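Local atomic coordinates of malonate decarboxylase subunit alpha (Acinetobacter baumannii ATCC 17978, PDB entry 6MPR), a protein that probably serves as the acyl-carrier-protein transferase of malonate decarboxylase, exchanging acetyl for malonyl on the carrier subunit during malonate breakdown. Residues A275-E286 against H303-W314; Y258-G269 against Y359-A367. All coordinates share one frame; numbering follows the deposited sequence.

Overall arrangement
Following the chain from its N terminus, the parallel sheet that begins with strand 42-43 comes first, and both contacts lie beyond it around a second, mixed sheet. Helix 244-261 leads into strand 265-268, the first half of contact 2. Helix 272-287 follows and supplies the first half of contact 1. Strand 297-299 comes next, and segment 303-314 closes the small loop of contact 1. Strand 363-366 closes the larger loop of contact 2, so contact 1 is nested inside it. Contact 2 joins two neighbouring strands, and contact 1 packs a helix against the short helix 307-311. The contacts touch where H268 ND1 lies 2.9 Å from E278 OE2, probably as a hydrogen bond.

Contact 1 (A275-E286 against H303-W314); sequences AAIELILPTYGE and HPTLIPAIETGW
E278 meets H303 and T305 at the buried end of this helix-to-helix contact. The carboxylate uses both oxygens. H303 ND1 donates to E278 OE2 at 3.0 Å, from the syn side, with the carboxylate and imidazole planes 34° apart. T305 OG1 donates to E278 OE1 at 2.6 Å, also syn but tilted out of the carboxylate plane. T305 OG1 sits between its backbone N and carbonyl carbon (chi1 56°), which leaves its CG2 to pack on L279 and A275.

The packing continues along L279. Its CD2 lies 3.3 Å from T305 O and also rests on the ring of P308. A water joins the two backbones: it donates to E278 O and T305 O and accepts from A309 N. The axes of the two short helix segments approach to 7.9 Å at an angle of 37°.

P282 carries the contact onward. Its CG packs on P308 and A309, and its CB lies 3.6 Å from T312 OG1. That hydroxyl donates back to P308 O. T312 follows the last helical residue, and G313, with positive phi, closes the end in a Schellman motif.

Beyond P282 lies the side nearer solvent. W314 is itself buried, with L281 over one face of its indole and the backbone of G285 and E286 at its edge. L281 O approaches W314 CZ2 to 3.1 Å. The side chain of the exposed E286 barely reaches this ring; its backbone does the touching. A second water accepts from W314 NE1 at 2.9 Å and donates to E286 OE2.

H268 ND1 is a further partner of E278 OE2, so the buried carboxylate lies between two histidines and a threonine. Three partners on its two oxygens probably hold the carboxylate in one orientation.

Contact 2 (Y258-G269 against Y359-A367); sequences YEKHNVQSLNHG and YAVDLFIGA
L363 packs against Y258, V263 and L266 in the apolar centre of this pair of neighbouring parallel strands, in the mixed sheet of an alpha/beta fold. Its CD1 and CD2 both approach Y258 CE1, and its CB lies 3.9 Å from V263 CG1. The leucine side chain is placed there by CG standing anti to the backbone N (chi1 177°). L266 lies alongside it, pointing the same way.

I365 extends this face. Its CG2 comes to 3.3 Å from H268 CD2 and also touches Y258 OH. That hydroxyl shares a hydrogen bond with H268 NE2, 2.7 Å long, which ties helix 244-261 to the strand that follows it.

N267 and F364 lie side by side on the other face, their amide and ring planes nearly coplanar. N267 OD1 meets the ring edge, while N267 ND2 bonds to T299 O on the next strand.

Strand 265-268 is bonded to its neighbour by N267 N to L363 O, I365 N to N267 O and G269 N to I365 O.

The polar edge is D362. Its OD1 bonds to T405, and its backbone N donates to S265 OG. D362 OD2 accepts from Q264 N at 2.9 Å, on the anti side, with an N-H...O angle of 164°.

Contact 1 (A275-E286 against H303-W314)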
loop_
_atom_site.group_PDB
_atom_site.type_symbol
_atom_site.label_atom_id
_atom_site.label_comp_id
_atom_site.label_asym_id
_atom_site.label_seq_id
_atom_site.Cartn_x
_atom_site.Cartn_y
_atom_site.Cartn_z
ATOM N N ALA A 275 6.588 -20.681 13.884
ATOM C CA ALA A 275 5.588 -21.667 14.289
ATOM C C ALA A 275 5.712 -21.979 15.776
ATOM O O ALA A 275 4.702 -22.115 16.483
ATOM C CB ALA A 275 5.734 -22.940 13.462
ATOM N N ALA A 276 6.950 -22.091 16.265
ATOM C CA ALA A 276 7.179 -22.295 17.695
ATOM C C ALA A 276 6.599 -21.152 18.518
ATOM O O ALA A 276 6.019 -21.385 19.585
ATOM C CB ALA A 276 8.681 -22.467 17.979
ATOM N N ILE A 277 6.737 -19.907 18.046
ATOM C CA ILE A 277 6.128 -18.774 18.754
ATOM C C ILE A 277 4.623 -18.973 18.872
ATOM O O ILE A 277 4.044 -18.893 19.968
ATOM C CB ILE A 277 6.448 -17.447 18.033
ATOM C CG1 ILE A 277 7.916 -17.064 18.204
ATOM C CG2 ILE A 277 5.554 -16.327 18.550
ATOM C CD1 ILE A 277 8.297 -15.828 17.408
ATOM N N GLU A 278 3.968 -19.222 17.731
ATOM C CA GLU A 278 2.524 -19.426 17.708
ATOM C C GLU A 278 2.105 -20.544 18.656
ATOM O O GLU A 278 1.099 -20.419 19.368
ATOM C CB GLU A 278 2.073 -19.726 16.275
ATOM C CG GLU A 278 2.417 -18.598 15.279
ATOM C CD GLU A 278 2.319 -18.993 13.815
ATOM O OE1 GLU A 278 1.668 -20.005 13.491
ATOM O OE2 GLU A 278 2.919 -18.270 12.983
ATOM N N LEU A 279 2.881 -21.630 18.705
ATOM C CA LEU A 279 2.517 -22.802 19.498
ATOM C C LEU A 279 2.886 -22.698 20.976
ATOM O O LEU A 279 2.392 -23.508 21.770
ATOM C CB LEU A 279 3.149 -24.064 18.903
ATOM C CG LEU A 279 2.469 -24.503 17.603
ATOM C CD1 LEU A 279 3.246 -25.633 16.927
ATOM C CD2 LEU A 279 1.030 -24.921 17.880
ATOM N N ILE A 280 3.714 -21.738 21.386
ATOM C CA ILE A 280 3.991 -21.583 22.807
ATOM C C ILE A 280 3.337 -20.347 23.401
ATOM O O ILE A 280 3.440 -20.140 24.611
ATOM C CB ILE A 280 5.504 -21.600 23.136
ATOM C CG1 ILE A 280 6.209 -20.332 22.660
ATOM C CG2 ILE A 280 6.179 -22.865 22.624
ATOM C CD1 ILE A 280 7.623 -20.208 23.176
ATOM N N LEU A 281 2.651 -19.529 22.607
ATOM C CA LEU A 281 1.807 -18.506 23.222
ATOM C C LEU A 281 0.856 -19.088 24.259
ATOM O O LEU A 281 0.818 -18.563 25.382
ATOM C CB LEU A 281 1.041 -17.724 22.147
ATOM C CG LEU A 281 1.853 -16.678 21.398
ATOM C CD1 LEU A 281 0.998 -16.141 20.269
ATOM C CD2 LEU A 281 2.273 -15.560 22.357
ATOM N N PRO A 282 0.108 -20.168 23.992
ATOM C CA PRO A 282 -0.860 -20.639 24.993
ATOM C C PRO A 282 -0.237 -21.376 26.166
ATOM O O PRO A 282 -0.965 -21.744 27.098
ATOM C CB PRO A 282 -1.773 -21.584 24.185
ATOM C CG PRO A 282 -1.496 -21.262 22.735
ATOM C CD PRO A 282 -0.060 -20.882 22.713
ATOM N N THR A 283 1.071 -21.623 26.147
ATOM C CA THR A 283 1.753 -22.298 27.248
ATOM C C THR A 283 2.737 -21.342 27.911
ATOM O O THR A 283 2.479 -20.853 29.011
ATOM C CB THR A 283 2.470 -23.556 26.754
ATOM O OG1 THR A 283 3.327 -23.210 25.659
ATOM C CG2 THR A 283 1.469 -24.607 26.294
ATOM N N TYR A 284 3.855 -21.039 27.255
ATOM C CA TYR A 284 4.808 -20.091 27.820
ATOM C C TYR A 284 4.200 -18.698 27.939
ATOM O O TYR A 284 4.363 -18.024 28.964
ATOM C CB TYR A 284 6.067 -20.067 26.960
ATOM C CG TYR A 284 7.132 -19.119 27.445
ATOM C CD1 TYR A 284 7.765 -19.328 28.663
ATOM C CD2 TYR A 284 7.535 -18.038 26.664
ATOM C CE1 TYR A 284 8.764 -18.464 29.102
ATOM C CE2 TYR A 284 8.531 -17.170 27.094
ATOM C CZ TYR A 284 9.136 -17.387 28.312
ATOM O OH TYR A 284 10.125 -16.526 28.737
ATOM N N GLY A 285 3.475 -18.253 26.912
ATOM C CA GLY A 285 2.832 -16.957 26.997
ATOM C C GLY A 285 1.825 -16.891 28.127
ATOM O O GLY A 285 1.746 -15.890 28.841
ATOM N N GLU A 286 1.057 -17.969 28.315
ATOM C CA GLU A 286 0.096 -18.030 29.416
ATOM C C GLU A 286 0.791 -17.978 30.772
ATOM O O GLU A 286 0.308 -17.323 31.704
ATOM C CB GLU A 286 -0.746 -19.301 29.291
ATOM C CG GLU A 286 -1.671 -19.589 30.466
ATOM C CD GLU A 286 -2.737 -18.538 30.651
ATOM O OE1 GLU A 286 -3.222 -18.405 31.798
ATOM O OE2 GLU A 286 -3.091 -17.848 29.665
ATOM N N HIS A 303 -2.536 -20.134 9.392
ATOM C CA HIS A 303 -1.551 -21.134 9.782
ATOM C C HIS A 303 -2.234 -22.182 10.651
ATOM O O HIS A 303 -2.869 -21.817 11.654
ATOM C CB HIS A 303 -0.421 -20.499 10.596
ATOM C CG HIS A 303 0.482 -19.588 9.820
ATOM N ND1 HIS A 303 1.642 -19.066 10.360
ATOM C CD2 HIS A 303 0.397 -19.099 8.559
ATOM C CE1 HIS A 303 2.233 -18.297 9.459
ATOM N NE2 HIS A 303 1.501 -18.304 8.359
ATOM N N PRO A 304 -2.149 -23.476 10.312
ATOM C CA PRO A 304 -2.644 -24.482 11.258
ATOM C C PRO A 304 -1.952 -24.381 12.597
ATOM O O PRO A 304 -2.563 -24.693 13.630
ATOM C CB PRO A 304 -2.340 -25.818 10.552
ATOM C CG PRO A 304 -2.328 -25.447 9.089
ATOM C CD PRO A 304 -1.617 -24.107 9.093
ATOM N N THR A 305 -0.698 -23.918 12.625
ATOM C CA THR A 305 -0.013 -23.808 13.907
ATOM C C THR A 305 -0.547 -22.670 14.766
ATOM O O THR A 305 -0.175 -22.588 15.943
ATOM C CB THR A 305 1.494 -23.631 13.713
ATOM O OG1 THR A 305 1.762 -22.496 12.877
ATOM C CG2 THR A 305 2.098 -24.879 13.102
ATOM N N LEU A 306 -1.411 -21.799 14.221
ATOM C CA LEU A 306 -2.089 -20.792 15.029
ATOM C C LEU A 306 -3.358 -21.315 15.699
ATOM O O LEU A 306 -3.938 -20.607 16.527
ATOM C CB LEU A 306 -2.434 -19.555 14.169
ATOM C CG LEU A 306 -2.707 -18.236 14.898
ATOM C CD1 LEU A 306 -1.430 -17.750 15.580
ATOM C CD2 LEU A 306 -3.227 -17.184 13.907
ATOM N N ILE A 307 -3.800 -22.534 15.382
ATOM C CA ILE A 307 -5.062 -23.034 15.940
ATOM C C ILE A 307 -5.091 -22.988 17.470
ATOM O O ILE A 307 -6.079 -22.491 18.029
ATOM C CB ILE A 307 -5.382 -24.421 15.371
ATOM C CG1 ILE A 307 -5.723 -24.301 13.871
ATOM C CG2 ILE A 307 -6.538 -25.072 16.132
ATOM C CD1 ILE A 307 -5.962 -25.630 13.186
ATOM N N PRO A 308 -4.074 -23.467 18.195
ATOM C CA PRO A 308 -4.171 -23.401 19.665
ATOM C C PRO A 308 -4.275 -21.972 20.196
ATOM O O PRO A 308 -5.035 -21.714 21.138
ATOM C CB PRO A 308 -2.888 -24.114 20.126
ATOM C CG PRO A 308 -2.585 -25.063 19.007
ATOM C CD PRO A 308 -2.906 -24.266 17.768
ATOM N N ALA A 309 -3.537 -21.030 19.604
ATOM C CA ALA A 309 -3.640 -19.628 20.002
ATOM C C ALA A 309 -5.031 -19.055 19.720
ATOM O O ALA A 309 -5.506 -18.191 20.465
ATOM C CB ALA A 309 -2.570 -18.801 19.276
ATOM N N ILE A 310 -5.682 -19.482 18.629
ATOM C CA ILE A 310 -7.061 -19.059 18.398
ATOM C C ILE A 310 -7.985 -19.688 19.429
ATOM O O ILE A 310 -8.812 -19.008 20.043
ATOM C CB ILE A 310 -7.517 -19.430 16.980
ATOM C CG1 ILE A 310 -6.677 -18.701 15.935
ATOM C CG2 ILE A 310 -8.999 -19.099 16.801
ATOM C CD1 ILE A 310 -6.912 -19.245 14.534
ATOM N N GLU A 311 -7.863 -21.003 19.629
ATOM C CA GLU A 311 -8.816 -21.704 20.489
ATOM C C GLU A 311 -8.743 -21.232 21.931
ATOM O O GLU A 311 -9.756 -21.280 22.644
ATOM C CB GLU A 311 -8.580 -23.214 20.423
ATOM C CG GLU A 311 -8.863 -23.824 19.055
ATOM C CD GLU A 311 -10.286 -23.557 18.590
ATOM O OE1 GLU A 311 -11.229 -24.035 19.247
ATOM O OE2 GLU A 311 -10.458 -22.847 17.574
ATOM N N THR A 312 -7.564 -20.804 22.393
ATOM C CA THR A 312 -7.438 -20.350 23.776
ATOM C C THR A 312 -7.692 -18.861 23.945
ATOM O O THR A 312 -7.535 -18.349 25.062
ATOM C CB THR A 312 -6.054 -20.687 24.345
ATOM O OG1 THR A 312 -5.040 -20.214 23.446
ATOM C CG2 THR A 312 -5.897 -22.194 24.542
ATOM N N GLY A 313 -8.074 -18.155 22.885
ATOM C CA GLY A 313 -8.508 -16.772 23.010
ATOM C C GLY A 313 -7.436 -15.714 22.859
ATOM O O GLY A 313 -7.704 -14.550 23.177
ATOM N N TRP A 314 -6.237 -16.067 22.381
ATOM C CA TRP A 314 -5.204 -15.054 22.174
ATOM C C TRP A 314 -5.480 -14.225 20.934
ATOM O O TRP A 314 -5.234 -13.013 20.923
ATOM C CB TRP A 314 -3.827 -15.696 22.013
ATOM C CG TRP A 314 -3.276 -16.240 23.271
ATOM C CD1 TRP A 314 -3.665 -17.385 23.904
ATOM C CD2 TRP A 314 -2.216 -15.682 24.053
ATOM N NE1 TRP A 314 -2.919 -17.565 25.045
ATOM C CE2 TRP A 314 -2.018 -16.538 25.153
ATOM C CE3 TRP A 314 -1.415 -14.543 23.928
ATOM C CZ2 TRP A 314 -1.065 -16.278 26.139
ATOM C CZ3 TRP A 314 -0.471 -14.287 24.895
ATOM C CH2 TRP A 314 -0.304 -15.149 25.993
HETATM O O HOH W 1 -1.029 -21.707 18.314
HETATM O O HOH W 2 -3.480 -19.491 27.094
#

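Contact 2 (Y258-G269 against Y359-A367)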
loop_
_atom_site.group_PDB
_atom_site.type_symbol
_atom_site.label_atom_id
_atom_site.label_comp_id
_atom_site.label_asym_id
_atom_site.label_seq_id
_atom_site.Cartn_x
_atom_site.Cartn_y
_atom_site.Cartn_z
ATOM N N TYR A 258 8.064 -9.150 22.164
ATOM C CA TYR A 258 6.619 -8.912 22.163
ATOM C C TYR A 258 6.167 -8.313 23.489
ATOM O O TYR A 258 5.468 -7.291 23.520
ATOM C CB TYR A 258 5.835 -10.203 21.901
ATOM C CG TYR A 258 6.016 -10.845 20.536
ATOM C CD1 TYR A 258 6.839 -10.280 19.565
ATOM C CD2 TYR A 258 5.344 -12.024 20.224
ATOM C CE1 TYR A 258 6.988 -10.895 18.314
ATOM C CE2 TYR A 258 5.482 -12.623 18.991
ATOM C CZ TYR A 258 6.303 -12.060 18.048
ATOM O OH TYR A 258 6.430 -12.691 16.842
ATOM N N GLU A 259 6.559 -8.946 24.593
ATOM C CA GLU A 259 6.231 -8.413 25.909
ATOM C C GLU A 259 6.928 -7.075 26.147
ATOM O O GLU A 259 6.312 -6.118 26.627
ATOM C CB GLU A 259 6.627 -9.416 26.990
ATOM C CG GLU A 259 6.153 -8.991 28.380
ATOM C CD GLU A 259 6.549 -9.956 29.481
ATOM O OE1 GLU A 259 7.255 -10.954 29.208
ATOM O OE2 GLU A 259 6.144 -9.711 30.630
ATOM N N LYS A 260 8.219 -7.000 25.813
ATOM C CA LYS A 260 9.017 -5.815 26.123
ATOM C C LYS A 260 8.413 -4.559 25.517
ATOM O O LYS A 260 8.377 -3.501 26.158
ATOM C CB LYS A 260 10.453 -6.004 25.614
ATOM C CG LYS A 260 11.359 -4.783 25.855
ATOM C CD LYS A 260 12.776 -5.032 25.348
ATOM C CE LYS A 260 13.638 -3.781 25.509
ATOM N NZ LYS A 260 13.992 -3.525 26.933
ATOM N N HIS A 261 7.944 -4.652 24.273
ATOM C CA HIS A 261 7.450 -3.495 23.543
ATOM C C HIS A 261 5.938 -3.462 23.411
ATOM O O HIS A 261 5.415 -2.584 22.714
ATOM C CB HIS A 261 8.083 -3.453 22.151
ATOM C CG HIS A 261 9.576 -3.468 22.178
ATOM N ND1 HIS A 261 10.315 -2.403 22.638
ATOM C CD2 HIS A 261 10.467 -4.419 21.812
ATOM C CE1 HIS A 261 11.603 -2.695 22.555
ATOM N NE2 HIS A 261 11.722 -3.909 22.052
ATOM N N ASN A 262 5.224 -4.394 24.041
ATOM C CA ASN A 262 3.755 -4.409 24.052
ATOM C C ASN A 262 3.184 -4.535 22.635
ATOM O O ASN A 262 2.313 -3.770 22.221
ATOM C CB ASN A 262 3.219 -3.165 24.761
ATOM C CG ASN A 262 1.763 -3.308 25.184
ATOM O OD1 ASN A 262 1.319 -4.389 25.589
ATOM N ND2 ASN A 262 1.007 -2.213 25.082
ATOM N N VAL A 263 3.682 -5.524 21.897
ATOM C CA VAL A 263 3.276 -5.745 20.507
ATOM C C VAL A 263 1.855 -6.293 20.483
ATOM O O VAL A 263 1.592 -7.380 21.004
ATOM C CB VAL A 263 4.251 -6.699 19.807
ATOM C CG1 VAL A 263 3.777 -7.039 18.387
ATOM C CG2 VAL A 263 5.666 -6.101 19.802
ATOM N N GLN A 264 0.935 -5.534 19.885
ATOM C CA GLN A 264 -0.467 -5.915 19.749
ATOM C C GLN A 264 -0.794 -6.549 18.411
ATOM O O GLN A 264 -1.755 -7.329 18.325
ATOM C CB GLN A 264 -1.386 -4.694 19.897
ATOM C CG GLN A 264 -1.181 -3.870 21.137
ATOM C CD GLN A 264 -1.408 -4.689 22.375
ATOM O OE1 GLN A 264 -2.505 -5.204 22.595
ATOM N NE2 GLN A 264 -0.360 -4.838 23.190
ATOM N N SER A 265 -0.059 -6.191 17.359
ATOM C CA SER A 265 -0.389 -6.598 15.996
ATOM C C SER A 265 0.892 -6.966 15.267
ATOM O O SER A 265 1.941 -6.358 15.498
ATOM C CB SER A 265 -1.122 -5.478 15.249
ATOM O OG SER A 265 -0.382 -4.271 15.282
ATOM N N LEU A 266 0.811 -7.960 14.381
ATOM C CA LEU A 266 2.054 -8.460 13.804
ATOM C C LEU A 266 1.777 -9.371 12.619
ATOM O O LEU A 266 0.657 -9.856 12.417
ATOM C CB LEU A 266 2.885 -9.217 14.855
ATOM C CG LEU A 266 2.407 -10.606 15.309
ATOM C CD1 LEU A 266 3.450 -11.197 16.228
ATOM C CD2 LEU A 266 1.032 -10.583 16.026
ATOM N N ASN A 267 2.828 -9.572 11.829
ATOM C CA ASN A 267 2.932 -10.634 10.842
ATOM C C ASN A 267 4.115 -11.535 11.191
ATOM O O ASN A 267 5.156 -11.060 11.661
ATOM C CB ASN A 267 3.103 -10.045 9.446
ATOM C CG ASN A 267 3.457 -11.091 8.393
ATOM O OD1 ASN A 267 4.613 -11.185 7.964
ATOM N ND2 ASN A 267 2.455 -11.857 7.943
ATOM N N HIS A 268 3.937 -12.834 10.978
ATOM C CA HIS A 268 5.000 -13.829 11.069
ATOM C C HIS A 268 5.364 -14.290 9.668
ATOM O O HIS A 268 4.487 -14.753 8.931
ATOM C CB HIS A 268 4.566 -15.075 11.843
ATOM C CG HIS A 268 4.563 -14.922 13.327
ATOM N ND1 HIS A 268 4.183 -15.951 14.161
ATOM C CD2 HIS A 268 4.924 -13.894 14.128
ATOM C CE1 HIS A 268 4.296 -15.553 15.420
ATOM N NE2 HIS A 268 4.758 -14.314 15.426
ATOM N N GLY A 269 6.649 -14.216 9.322
ATOM C CA GLY A 269 7.141 -14.979 8.183
ATOM C C GLY A 269 7.147 -16.461 8.520
ATOM O O GLY A 269 7.606 -16.863 9.593
ATOM N N TYR A 359 1.436 -0.720 7.019
ATOM C CA TYR A 359 0.997 0.510 7.664
ATOM C C TYR A 359 0.293 0.312 8.995
ATOM O O TYR A 359 0.203 1.271 9.767
ATOM C CB TYR A 359 0.034 1.273 6.745
ATOM C CG TYR A 359 0.662 2.339 5.899
ATOM C CD1 TYR A 359 1.291 3.430 6.476
ATOM C CD2 TYR A 359 0.592 2.282 4.524
ATOM C CE1 TYR A 359 1.852 4.425 5.695
ATOM C CE2 TYR A 359 1.139 3.273 3.741
ATOM C CZ TYR A 359 1.765 4.341 4.337
ATOM O OH TYR A 359 2.305 5.328 3.561
ATOM N N ALA A 360 -0.247 -0.874 9.272
ATOM C CA ALA A 360 -1.169 -1.038 10.387
ATOM C C ALA A 360 -0.704 -1.974 11.494
ATOM O O ALA A 360 -1.345 -1.996 12.550
ATOM C CB ALA A 360 -2.535 -1.529 9.879
ATOM N N VAL A 361 0.373 -2.738 11.318
ATOM C CA VAL A 361 0.792 -3.658 12.371
ATOM C C VAL A 361 2.087 -3.172 13.024
ATOM O O VAL A 361 2.898 -2.450 12.428
ATOM C CB VAL A 361 0.947 -5.119 11.896
ATOM C CG1 VAL A 361 -0.347 -5.624 11.241
ATOM C CG2 VAL A 361 2.150 -5.291 10.995
ATOM N N ASP A 362 2.275 -3.604 14.276
ATOM C CA ASP A 362 3.428 -3.182 15.072
ATOM C C ASP A 362 4.727 -3.821 14.605
ATOM O O ASP A 362 5.803 -3.250 14.814
ATOM C CB ASP A 362 3.245 -3.577 16.545
ATOM C CG ASP A 362 2.223 -2.748 17.270
ATOM O OD1 ASP A 362 1.904 -1.619 16.835
ATOM O OD2 ASP A 362 1.768 -3.227 18.336
ATOM N N LEU A 363 4.664 -5.022 14.035
ATOM C CA LEU A 363 5.869 -5.835 13.975
ATOM C C LEU A 363 5.822 -6.795 12.790
ATOM O O LEU A 363 4.761 -7.336 12.449
ATOM C CB LEU A 363 6.058 -6.617 15.287
ATOM C CG LEU A 363 7.244 -7.601 15.397
ATOM C CD1 LEU A 363 7.821 -7.547 16.805
ATOM C CD2 LEU A 363 6.814 -9.020 15.051
ATOM N N PHE A 364 6.984 -6.982 12.167
ATOM C CA PHE A 364 7.268 -8.112 11.305
ATOM C C PHE A 364 8.419 -8.910 11.905
ATOM O O PHE A 364 9.357 -8.339 12.474
ATOM C CB PHE A 364 7.645 -7.657 9.871
ATOM C CG PHE A 364 8.240 -8.750 9.030
ATOM C CD1 PHE A 364 7.452 -9.787 8.563
ATOM C CD2 PHE A 364 9.586 -8.737 8.703
ATOM C CE1 PHE A 364 7.984 -10.788 7.788
ATOM C CE2 PHE A 364 10.134 -9.747 7.946
ATOM C CZ PHE A 364 9.332 -10.770 7.472
ATOM N N ILE A 365 8.343 -10.232 11.793
ATOM C CA ILE A 365 9.430 -11.114 12.213
ATOM C C ILE A 365 9.553 -12.232 11.186
ATOM O O ILE A 365 8.554 -12.840 10.799
ATOM C CB ILE A 365 9.196 -11.663 13.645
ATOM C CG1 ILE A 365 10.324 -12.608 14.085
ATOM C CG2 ILE A 365 7.831 -12.348 13.743
ATOM C CD1 ILE A 365 10.402 -12.742 15.613
ATOM N N GLY A 366 10.766 -12.483 10.717
ATOM C CA GLY A 366 10.990 -13.555 9.774
ATOM C C GLY A 366 12.462 -13.892 9.725
ATOM O O GLY A 366 13.261 -13.385 10.514
ATOM N N ALA A 367 12.819 -14.749 8.779
ATOM C CA ALA A 367 14.190 -15.219 8.699
ATOM C C ALA A 367 14.771 -14.914 7.327
ATOM O O ALA A 367 14.117 -14.361 6.446
ATOM C CB ALA A 367 14.287 -16.710 8.999
HETATM O O HOH W 3 1.686 -1.650 20.693
#